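Local atomic coordinates of beta-1,4-exocellulase (Thermobifida fusca, PDB entry 4AVO), a protein that probably cleaves cellobiose from cellulose chains as a family 6 cellobiohydrolase, this chain being its catalytic domain. Residues I81-G86 and G96-D101; N228-V233 and R316-I321; D4-G9 and Y181-A186. The protein carries 1 engineered substitution. All coordinates share one frame; numbering follows the deposited sequence.

How the contacts relate
All three contacts are largely buried, but they differ in what fills them. Contact 1 joins two parts of the loop between strand 75-81 and helix 103-119, and reaches partly exposed residues at Glu97 and Pro100. Contact 2 ties the loop after strand 221-224 to the loop after helix 308-315, with Val233 exposed at its margin; its centre is about 29 Å from that of contact 1, on the opposite side of the chain's centre. Both include a residue of the glycan pocket, and both are mainly polar. Contact 3 packs the start of the chain on strand 180-185 through a proline and aromatic rings, with calcium alongside. Along the chain, contact 1 is nested within the loop that contact 3 closes.

Contact 1 of 3, residues I81-G86 and G96-D101; sequences IYNLPG and GELGPD. With BGC (beta-D-glucopyranose), chain B.
Asn83 and Glu97 supply the side-chain hydrogen bond of this contact. Asn83 ND2 donates a hydrogen bond to Glu97 OE2 over 2.9 Å, meeting the carboxylate on its anti side; the amide and carboxylate planes are turned 58° apart, and the bond is bent to 147°. The same OE2 also accepts from Ile43 N, while OE1 pairs with Arg42, a second set of grips that fixes the carboxylate. The one direct backbone bond runs from Gly86 N to Leu98 O at 3.0 Å.

Water does much of the rest. Water 1 joins Asn83 OD1 and Leu84 O to Leu98 N, and water 2 links OD1 to Glu97 N; water 1 lies 2.7 Å and water 2 lies 2.8 Å from Asn83 OD1. With CG anti to the backbone N (chi1 -157°), the Asn83 amide reaches across to both the carboxylate and these waters.

Carbon-to-oxygen packing adds a smaller share. Leu98 CD1 presses on Asn83 O at 3.3 Å, and Pro85 CA makes a CA-H...O contact with Leu98 O.

Earlier in the segment, Tyr82 brings its phenol end obliquely to the glucose of chain B. The arrangement belongs to the long active-site loop after strand 75-81 of the family 6 distorted beta/alpha barrel, which also carries Asp88, predicted to act in catalysis.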
loop_
_atom_site.group_PDB
_atom_site.type_symbol
_atom_site.label_atom_id
_atom_site.label_comp_id
_atom_site.label_asym_id
_atom_site.label_seq_id
_atom_site.Cartn_x
_atom_site.Cartn_y
_atom_site.Cartn_z
ATOM N N ILE A 81 -10.263 1.206 1.137
ATOM C CA ILE A 81 -11.153 2.073 0.382
ATOM C C ILE A 81 -10.369 2.455 -0.857
ATOM O O ILE A 81 -9.355 3.147 -0.764
ATOM C CB ILE A 81 -11.536 3.326 1.220
ATOM C CG1 ILE A 81 -12.116 2.911 2.583
ATOM C CG2 ILE A 81 -12.481 4.258 0.440
ATOM C CD1 ILE A 81 -13.349 1.967 2.521
ATOM N N TYR A 82 -10.826 1.983 -2.014
ATOM C CA TYR A 82 -10.021 2.058 -3.230
ATOM C C TYR A 82 -10.894 2.154 -4.483
ATOM O O TYR A 82 -10.987 1.208 -5.274
ATOM C CB TYR A 82 -9.082 0.843 -3.297
ATOM C CG TYR A 82 -8.068 0.888 -4.417
ATOM C CD1 TYR A 82 -7.095 1.888 -4.460
ATOM C CD2 TYR A 82 -8.066 -0.085 -5.420
ATOM C CE1 TYR A 82 -6.158 1.933 -5.484
ATOM C CE2 TYR A 82 -7.131 -0.049 -6.450
ATOM C CZ TYR A 82 -6.188 0.964 -6.472
ATOM O OH TYR A 82 -5.259 1.012 -7.476
ATOM N N ASN A 83 -11.534 3.307 -4.667
ATOM C CA ASN A 83 -12.376 3.508 -5.839
ATOM C C ASN A 83 -12.573 4.971 -6.223
ATOM O O ASN A 83 -13.646 5.349 -6.694
ATOM C CB ASN A 83 -13.736 2.816 -5.640
ATOM C CG ASN A 83 -14.438 2.496 -6.961
ATOM O OD1 ASN A 83 -13.793 2.276 -7.984
ATOM N ND2 ASN A 83 -15.763 2.444 -6.928
ATOM N N LEU A 84 -11.542 5.794 -6.046
ATOM C CA LEU A 84 -11.657 7.214 -6.377
ATOM C C LEU A 84 -11.990 7.424 -7.848
ATOM O O LEU A 84 -11.642 6.594 -8.691
ATOM C CB LEU A 84 -10.363 7.967 -6.074
ATOM C CG LEU A 84 -10.090 8.444 -4.651
ATOM C CD1 LEU A 84 -8.640 8.859 -4.540
ATOM C CD2 LEU A 84 -11.030 9.591 -4.224
ATOM N N PRO A 85 -12.672 8.538 -8.156
ATOM C CA PRO A 85 -12.763 8.953 -9.550
ATOM C C PRO A 85 -11.346 9.111 -10.098
ATOM O O PRO A 85 -10.488 9.667 -9.413
ATOM C CB PRO A 85 -13.453 10.318 -9.470
ATOM C CG PRO A 85 -13.275 10.777 -8.060
ATOM C CD PRO A 85 -13.287 9.519 -7.241
ATOM N N GLY A 86 -11.098 8.590 -11.297
ATOM C CA GLY A 86 -9.780 8.692 -11.932
ATOM C C GLY A 86 -8.687 7.995 -11.137
ATOM O O GLY A 86 -7.547 8.462 -11.098
ATOM N N GLY A 96 -9.990 2.409 -12.720
ATOM C CA GLY A 96 -11.219 1.802 -12.219
ATOM C C GLY A 96 -12.482 2.192 -12.946
ATOM O O GLY A 96 -12.443 2.738 -14.054
ATOM N N GLU A 97 -13.608 1.917 -12.299
ATOM C CA GLU A 97 -14.913 2.087 -12.920
ATOM C C GLU A 97 -15.399 3.534 -12.880
ATOM O O GLU A 97 -16.237 3.928 -13.692
ATOM C CB GLU A 97 -15.927 1.176 -12.234
ATOM C CG GLU A 97 -16.295 1.639 -10.830
ATOM C CD GLU A 97 -17.049 0.603 -10.036
ATOM O OE1 GLU A 97 -17.469 -0.426 -10.605
ATOM O OE2 GLU A 97 -17.217 0.822 -8.825
ATOM N N LEU A 98 -14.900 4.319 -11.926
ATOM C CA LEU A 98 -15.315 5.716 -11.805
ATOM C C LEU A 98 -14.326 6.626 -12.513
ATOM O O LEU A 98 -13.143 6.654 -12.184
ATOM C CB LEU A 98 -15.481 6.131 -10.331
ATOM C CG LEU A 98 -16.512 5.348 -9.505
ATOM C CD1 LEU A 98 -16.576 5.874 -8.082
ATOM C CD2 LEU A 98 -17.904 5.370 -10.153
ATOM N N GLY A 99 -14.825 7.359 -13.503
ATOM C CA GLY A 99 -13.996 8.276 -14.271
ATOM C C GLY A 99 -13.686 9.549 -13.499
ATOM O O GLY A 99 -14.244 9.779 -12.429
ATOM N N PRO A 100 -12.807 10.400 -14.055
ATOM C CA PRO A 100 -12.310 11.598 -13.377
ATOM C C PRO A 100 -13.401 12.565 -12.917
ATOM O O PRO A 100 -13.200 13.291 -11.943
ATOM C CB PRO A 100 -11.441 12.271 -14.451
ATOM C CG PRO A 100 -11.921 11.694 -15.745
ATOM C CD PRO A 100 -12.256 10.284 -15.414
ATOM N N ASP A 101 -14.543 12.568 -13.602
ATOM C CA ASP A 101 -15.620 13.513 -13.297
ATOM C C ASP A 101 -16.716 12.941 -12.390
ATOM O O ASP A 101 -17.767 13.566 -12.209
ATOM C CB ASP A 101 -16.242 14.035 -14.602
ATOM C CG ASP A 101 -15.251 14.794 -15.448
ATOM O OD1 ASP A 101 -14.910 15.943 -15.091
ATOM O OD2 ASP A 101 -14.805 14.237 -16.468
HETATM C C2 BGC B . -0.532 -1.653 -7.075
HETATM C C3 BGC B . -1.578 -2.773 -7.281
HETATM C C4 BGC B . -2.979 -2.445 -6.771
HETATM C C5 BGC B . -3.143 -0.920 -6.814
HETATM C C6 BGC B . -2.910 -0.321 -5.432
HETATM C C1 BGC B . -0.908 -0.270 -7.641
HETATM O O2 BGC B . 0.592 -2.101 -7.787
HETATM O O3 BGC B . -1.131 -3.962 -6.659
HETATM O O4 BGC B . -3.982 -3.176 -7.503
HETATM O O5 BGC B . -2.329 -0.243 -7.778
HETATM O O6 BGC B . -1.527 -0.194 -5.197
HETATM O O HOH W 1 -12.683 4.167 -9.617
HETATM O O HOH W 2 -13.404 0.355 -9.957
HETATM O O HOH W 3 -11.299 4.893 -11.666
#

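Contact 2 of 3, residues N228-V233 and R316-I321; sequences NYSATV and RIDRRI. With BGC (beta-D-glucopyranose), chain C.
Arg320 lies against Tyr229 and Ser230. CB leaves the loop with CG anti to the carbonyl carbon, and CG and CD continue extended until the chain bends at chi3 (-79°), which swings the guanidinium flat against the 228-233 backbone. NE then bonds Asp318 OD1 at 3.0 Å through the syn lone pair, nearly in the guanidinium plane. CZ sits beneath Tyr229 CB, which stands 3.7 Å above the plane, over the centre of one face; the tyrosine ring itself is tilted 57° to the guanidinium.

At the tip the two terminal nitrogens part company. NH1 is turned to the amide of Asn228 and is held by Asn325 O. NH2 completes the salt bridge to Asp318 OD2 at 2.9 Å, so the aspartate is gripped side-on by two nitrogens, and Ser230 OG lies 3.1 Å from NH2 at the guanidinium edge.

The loop 228-233 follows strand 221-224 of the family 6 barrel, and here it borders the glycan pocket: Asn228 lies beside a glucose of chain C, and Tyr229 OH bonds Asp359, the predicted proton acceptor.

Asp318 has further work. Its OD1 accepts from Arg320 N, forming an Asx turn, and OD2 accepts a hydrogen bond from water 4 at 2.6 Å; that water accepts in turn from Ala231 N. Within the same segment, Arg316 NH1 bonds the carbonyls of Asp318 and Arg320, bracing the 316-321 loop. Farther along, the contact turns apolar where Ala231 CB packs on Ile317 CG1 at 3.7 Å. The Ile317 CD1 methyl also comes up against a carbonyl oxygen, Val233 O, at 3.5 Å.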
loop_
_atom_site.group_PDB
_atom_site.type_symbol
_atom_site.label_atom_id
_atom_site.label_comp_id
_atom_site.label_asym_id
_atom_site.label_seq_id
_atom_site.Cartn_x
_atom_site.Cartn_y
_atom_site.Cartn_z
ATOM N N ASN A 228 3.699 -2.322 -2.420
ATOM C CA ASN A 228 5.063 -2.128 -2.908
ATOM C C ASN A 228 6.053 -3.065 -2.200
ATOM O O ASN A 228 5.643 -3.964 -1.458
ATOM C CB ASN A 228 5.477 -0.648 -2.848
ATOM C CG ASN A 228 6.447 -0.268 -3.955
ATOM O OD1 ASN A 228 6.063 0.327 -4.962
ATOM N ND2 ASN A 228 7.700 -0.626 -3.785
ATOM N N TYR A 229 7.343 -2.860 -2.450
ATOM C CA TYR A 229 8.385 -3.821 -2.102
ATOM C C TYR A 229 9.572 -3.190 -1.360
ATOM O O TYR A 229 10.595 -3.849 -1.150
ATOM C CB TYR A 229 8.905 -4.488 -3.386
ATOM C CG TYR A 229 7.840 -5.136 -4.238
ATOM C CD1 TYR A 229 7.075 -4.386 -5.143
ATOM C CD2 TYR A 229 7.593 -6.501 -4.139
ATOM C CE1 TYR A 229 6.084 -4.993 -5.923
ATOM C CE2 TYR A 229 6.612 -7.117 -4.912
ATOM C CZ TYR A 229 5.863 -6.362 -5.796
ATOM O OH TYR A 229 4.905 -6.990 -6.550
ATOM N N SER A 230 9.449 -1.922 -0.970
ATOM C CA SER A 230 10.572 -1.238 -0.338
ATOM C C SER A 230 10.890 -1.886 1.008
ATOM O O SER A 230 9.982 -2.278 1.749
ATOM C CB SER A 230 10.310 0.258 -0.196
ATOM O OG SER A 230 10.280 0.866 -1.480
ATOM N N ALA A 231 12.181 -2.027 1.296
ATOM C CA ALA A 231 12.639 -2.709 2.505
ATOM C C ALA A 231 12.185 -1.957 3.751
ATOM O O ALA A 231 12.208 -0.729 3.778
ATOM C CB ALA A 231 14.153 -2.829 2.501
ATOM N N THR A 232 11.770 -2.694 4.775
ATOM C CA THR A 232 11.465 -2.077 6.066
ATOM C C THR A 232 12.718 -1.421 6.641
ATOM O O THR A 232 12.716 -0.235 6.975
ATOM C CB THR A 232 10.923 -3.109 7.059
ATOM O OG1 THR A 232 9.757 -3.721 6.502
ATOM C CG2 THR A 232 10.559 -2.438 8.384
ATOM N N VAL A 233 13.782 -2.213 6.742
ATOM C CA VAL A 233 15.085 -1.756 7.203
ATOM C C VAL A 233 16.136 -2.325 6.263
ATOM O O VAL A 233 16.087 -3.508 5.916
ATOM C CB VAL A 233 15.380 -2.232 8.663
ATOM C CG1 VAL A 233 16.835 -1.975 9.051
ATOM C CG2 VAL A 233 14.455 -1.548 9.651
ATOM N N ARG A 316 22.449 -4.127 -0.462
ATOM C CA ARG A 316 21.014 -3.848 -0.340
ATOM C C ARG A 316 20.160 -5.113 -0.373
ATOM O O ARG A 316 20.400 -6.013 -1.179
ATOM C CB ARG A 316 20.542 -2.832 -1.396
ATOM C CG ARG A 316 20.770 -3.196 -2.867
ATOM C CD ARG A 316 20.421 -1.979 -3.714
ATOM N NE ARG A 316 20.672 -2.088 -5.154
ATOM C CZ ARG A 316 19.779 -2.501 -6.052
ATOM N NH1 ARG A 316 18.571 -2.905 -5.673
ATOM N NH2 ARG A 316 20.097 -2.531 -7.338
ATOM N N ILE A 317 19.170 -5.183 0.514
ATOM C CA ILE A 317 18.252 -6.328 0.513
ATOM C C ILE A 317 17.158 -6.183 -0.559
ATOM O O ILE A 317 16.760 -7.171 -1.169
ATOM C CB ILE A 317 17.671 -6.659 1.919
ATOM C CG1 ILE A 317 16.662 -5.611 2.377
ATOM C CG2 ILE A 317 18.804 -6.838 2.952
ATOM C CD1 ILE A 317 15.844 -6.047 3.583
ATOM N N ASP A 318 16.695 -4.950 -0.790
ATOM C CA ASP A 318 15.799 -4.644 -1.914
ATOM C C ASP A 318 16.610 -4.829 -3.194
ATOM O O ASP A 318 17.514 -4.037 -3.472
ATOM C CB ASP A 318 15.290 -3.203 -1.796
ATOM C CG ASP A 318 14.250 -2.836 -2.855
ATOM O OD1 ASP A 318 14.126 -3.527 -3.889
ATOM O OD2 ASP A 318 13.558 -1.821 -2.643
ATOM N N ARG A 319 16.276 -5.866 -3.964
ATOM C CA ARG A 319 17.111 -6.250 -5.106
ATOM C C ARG A 319 16.577 -5.773 -6.459
ATOM O O ARG A 319 17.051 -6.205 -7.521
ATOM C CB ARG A 319 17.361 -7.760 -5.112
ATOM C CG ARG A 319 18.163 -8.259 -3.913
ATOM C CD ARG A 319 18.741 -9.641 -4.173
ATOM N NE ARG A 319 17.782 -10.501 -4.859
ATOM C CZ ARG A 319 16.804 -11.159 -4.247
ATOM N NH1 ARG A 319 16.655 -11.053 -2.934
ATOM N NH2 ARG A 319 15.977 -11.919 -4.947
ATOM N N ARG A 320 15.618 -4.848 -6.434
ATOM C CA ARG A 320 15.065 -4.326 -7.688
ATOM C C ARG A 320 16.100 -3.580 -8.515
ATOM O O ARG A 320 17.091 -3.087 -7.984
ATOM C CB ARG A 320 13.861 -3.428 -7.418
ATOM C CG ARG A 320 12.678 -4.199 -6.879
ATOM C CD ARG A 320 11.528 -3.278 -6.619
ATOM N NE ARG A 320 11.687 -2.557 -5.365
ATOM C CZ ARG A 320 10.816 -1.658 -4.916
ATOM N NH1 ARG A 320 9.735 -1.362 -5.632
ATOM N NH2 ARG A 320 11.026 -1.061 -3.754
ATOM N N ILE A 321 15.870 -3.506 -9.820
ATOM C CA ILE A 321 16.766 -2.763 -10.707
ATOM C C ILE A 321 16.722 -1.274 -10.378
ATOM O O ILE A 321 17.754 -0.591 -10.395
ATOM C CB ILE A 321 16.415 -2.997 -12.198
ATOM C CG1 ILE A 321 16.519 -4.486 -12.538
ATOM C CG2 ILE A 321 17.347 -2.183 -13.109
ATOM C CD1 ILE A 321 15.748 -4.900 -13.789
HETATM C C2 BGC C . 1.901 3.097 -9.448
HETATM C C3 BGC C . 0.637 2.468 -8.831
HETATM C C4 BGC C . 0.946 1.415 -7.748
HETATM C C5 BGC C . 1.993 2.022 -6.786
HETATM C C6 BGC C . 2.548 1.016 -5.789
HETATM C C1 BGC C . 2.874 3.584 -8.377
HETATM O O2 BGC C . 1.593 4.182 -10.311
HETATM O O3 BGC C . -0.121 1.850 -9.844
HETATM O O4 BGC C . -0.246 0.944 -7.071
HETATM O O5 BGC C . 3.131 2.526 -7.478
HETATM O O6 BGC C . 3.412 1.702 -4.906
HETATM O O HOH W 4 13.836 -0.440 -0.430
#

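Contact 3 of 3, residues D4-G9 and Y181-A186. With CA (calcium ion), chain D.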
loop_
_atom_site.group_PDB
_atom_site.type_symbol
_atom_site.label_atom_id
_atom_site.label_comp_id
_atom_site.label_asym_id
_atom_site.label_seq_id
_atom_site.Cartn_x
_atom_site.Cartn_y
_atom_site.Cartn_z
ATOM N N ASP A 4 -5.764 3.982 21.148
ATOM C CA ASP A 4 -4.561 4.585 20.589
ATOM C C ASP A 4 -4.104 3.816 19.344
ATOM O O ASP A 4 -3.825 4.409 18.300
ATOM C CB ASP A 4 -3.448 4.605 21.649
ATOM C CG ASP A 4 -2.287 5.534 21.291
ATOM O OD1 ASP A 4 -2.317 6.211 20.239
ATOM O OD2 ASP A 4 -1.327 5.586 22.085
ATOM N N ASN A 5 -4.047 2.497 19.472
ATOM C CA ASN A 5 -3.575 1.619 18.409
ATOM C C ASN A 5 -4.575 0.479 18.263
ATOM O O ASN A 5 -4.647 -0.390 19.132
ATOM C CB ASN A 5 -2.181 1.091 18.768
ATOM C CG ASN A 5 -1.579 0.179 17.696
ATOM O OD1 ASN A 5 -0.421 -0.227 17.805
ATOM N ND2 ASN A 5 -2.346 -0.138 16.672
ATOM N N PRO A 6 -5.359 0.473 17.170
ATOM C CA PRO A 6 -6.392 -0.564 17.006
ATOM C C PRO A 6 -5.868 -1.998 16.849
ATOM O O PRO A 6 -6.616 -2.948 17.047
ATOM C CB PRO A 6 -7.161 -0.112 15.758
ATOM C CG PRO A 6 -6.186 0.753 15.005
ATOM C CD PRO A 6 -5.360 1.441 16.056
ATOM N N PHE A 7 -4.591 -2.153 16.519
ATOM C CA PHE A 7 -3.996 -3.483 16.402
ATOM C C PHE A 7 -3.614 -4.046 17.768
ATOM O O PHE A 7 -3.470 -5.257 17.930
ATOM C CB PHE A 7 -2.796 -3.445 15.454
ATOM C CG PHE A 7 -3.172 -3.084 14.044
ATOM C CD1 PHE A 7 -3.223 -1.754 13.644
ATOM C CD2 PHE A 7 -3.516 -4.075 13.128
ATOM C CE1 PHE A 7 -3.592 -1.412 12.346
ATOM C CE2 PHE A 7 -3.891 -3.742 11.832
ATOM C CZ PHE A 7 -3.927 -2.411 11.438
ATOM N N GLU A 8 -3.486 -3.155 18.746
ATOM C CA GLU A 8 -3.034 -3.508 20.088
ATOM C C GLU A 8 -4.095 -4.298 20.852
ATOM O O GLU A 8 -5.243 -3.861 20.974
ATOM C CB GLU A 8 -2.632 -2.231 20.833
ATOM C CG GLU A 8 -2.111 -2.418 22.243
ATOM C CD GLU A 8 -1.455 -1.154 22.786
ATOM O OE1 GLU A 8 -1.810 -0.041 22.337
ATOM O OE2 GLU A 8 -0.570 -1.276 23.654
ATOM N N GLY A 9 -3.701 -5.472 21.345
ATOM C CA GLY A 9 -4.582 -6.340 22.131
ATOM C C GLY A 9 -5.700 -7.007 21.345
ATOM O O GLY A 9 -6.666 -7.515 21.931
ATOM N N TYR A 181 -11.115 3.264 12.204
ATOM C CA TYR A 181 -9.803 3.869 12.385
ATOM C C TYR A 181 -9.195 4.140 11.012
ATOM O O TYR A 181 -8.769 3.208 10.334
ATOM C CB TYR A 181 -8.900 2.908 13.181
ATOM C CG TYR A 181 -9.390 2.643 14.593
ATOM C CD1 TYR A 181 -10.476 1.792 14.839
ATOM C CD2 TYR A 181 -8.775 3.255 15.684
ATOM C CE1 TYR A 181 -10.934 1.566 16.135
ATOM C CE2 TYR A 181 -9.217 3.030 16.982
ATOM C CZ TYR A 181 -10.293 2.186 17.202
ATOM O OH TYR A 181 -10.729 1.973 18.491
ATOM N N ASN A 182 -9.148 5.410 10.606
ATOM C CA ASN A 182 -8.654 5.767 9.266
ATOM C C ASN A 182 -7.149 5.939 9.189
ATOM O O ASN A 182 -6.559 6.663 9.983
ATOM C CB ASN A 182 -9.278 7.071 8.771
ATOM C CG ASN A 182 -10.764 6.973 8.551
ATOM O OD1 ASN A 182 -11.287 5.943 8.113
ATOM N ND2 ASN A 182 -11.460 8.065 8.839
ATOM N N TYR A 183 -6.539 5.290 8.202
ATOM C CA TYR A 183 -5.140 5.521 7.875
ATOM C C TYR A 183 -5.034 6.017 6.438
ATOM O O TYR A 183 -5.564 5.392 5.520
ATOM C CB TYR A 183 -4.324 4.241 8.068
ATOM C CG TYR A 183 -4.161 3.830 9.520
ATOM C CD1 TYR A 183 -5.216 3.239 10.219
ATOM C CD2 TYR A 183 -2.949 4.018 10.185
ATOM C CE1 TYR A 183 -5.074 2.853 11.542
ATOM C CE2 TYR A 183 -2.794 3.632 11.514
ATOM C CZ TYR A 183 -3.865 3.054 12.183
ATOM O OH TYR A 183 -3.733 2.668 13.494
ATOM N N ILE A 184 -4.366 7.155 6.255
ATOM C CA ILE A 184 -4.148 7.729 4.929
ATOM C C ILE A 184 -2.948 7.053 4.277
ATOM O O ILE A 184 -1.922 6.848 4.921
ATOM C CB ILE A 184 -3.903 9.267 5.015
ATOM C CG1 ILE A 184 -5.191 9.997 5.415
ATOM C CG2 ILE A 184 -3.354 9.812 3.697
ATOM C CD1 ILE A 184 -5.014 11.506 5.644
ATOM N N ASP A 185 -3.073 6.699 3.000
ATOM C CA ASP A 185 -1.944 6.109 2.295
ATOM C C ASP A 185 -0.857 7.159 2.070
ATOM O O ASP A 185 -1.138 8.276 1.640
ATOM C CB ASP A 185 -2.386 5.493 0.969
ATOM C CG ASP A 185 -1.235 4.858 0.225
ATOM O OD1 ASP A 185 -0.913 3.685 0.516
ATOM O OD2 ASP A 185 -0.632 5.546 -0.619
ATOM N N ALA A 186 0.388 6.798 2.362
ATOM C CA ALA A 186 1.495 7.747 2.276
ATOM C C ALA A 186 2.631 7.257 1.376
ATOM O O ALA A 186 3.809 7.471 1.682
ATOM C CB ALA A 186 2.010 8.072 3.667
HETATM CA CA CA D . -2.533 6.416 17.874
HETATM O O HOH W 5 -4.226 7.858 16.384
HETATM O O HOH W 6 -0.472 5.085 17.891
HETATM O O HOH W 7 -2.483 5.492 15.678
HETATM O O HOH W 8 -4.358 7.725 18.892
#
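Tyr181 and Tyr183 both carry CG anti to the carbonyl carbon (chi1 -64° and -70°), and these torsions send two rings from the same side of strand 180-185 toward Pro6. The proline lies over the face of Tyr181: its CB is 3.7 Å from the ring centroid and only 11° off the normal, a CH-pi contact. Tyr183 meets it differently, with Pro6 CG near the plane at the ring edge and Tyr183 OH 3.3 Å from Pro6 CD. Phe7 turns its own ring edge to that hydroxyl, which is bonded to Asp347.

A leucine in place of Tyr181 would probably leave the proline without its aromatic face and Val3 N without the hydroxyl partner it now has.

The turn from Asn5 to Glu8 is thus packed against strand 180-185, with Pro6 and Phe7 also touching strand 127-133. Next to it, Asp4 binds the calcium ion through both O and OD1, each at 2.4 Å, with four waters and Asp281 O completing the site. The proline-ring packing is apolar and only loosely directional; directional bonds near the chain start come from the calcium, from Tyr181 OH to Val3 N, and from Pro6 O to Thr76 and Arg128.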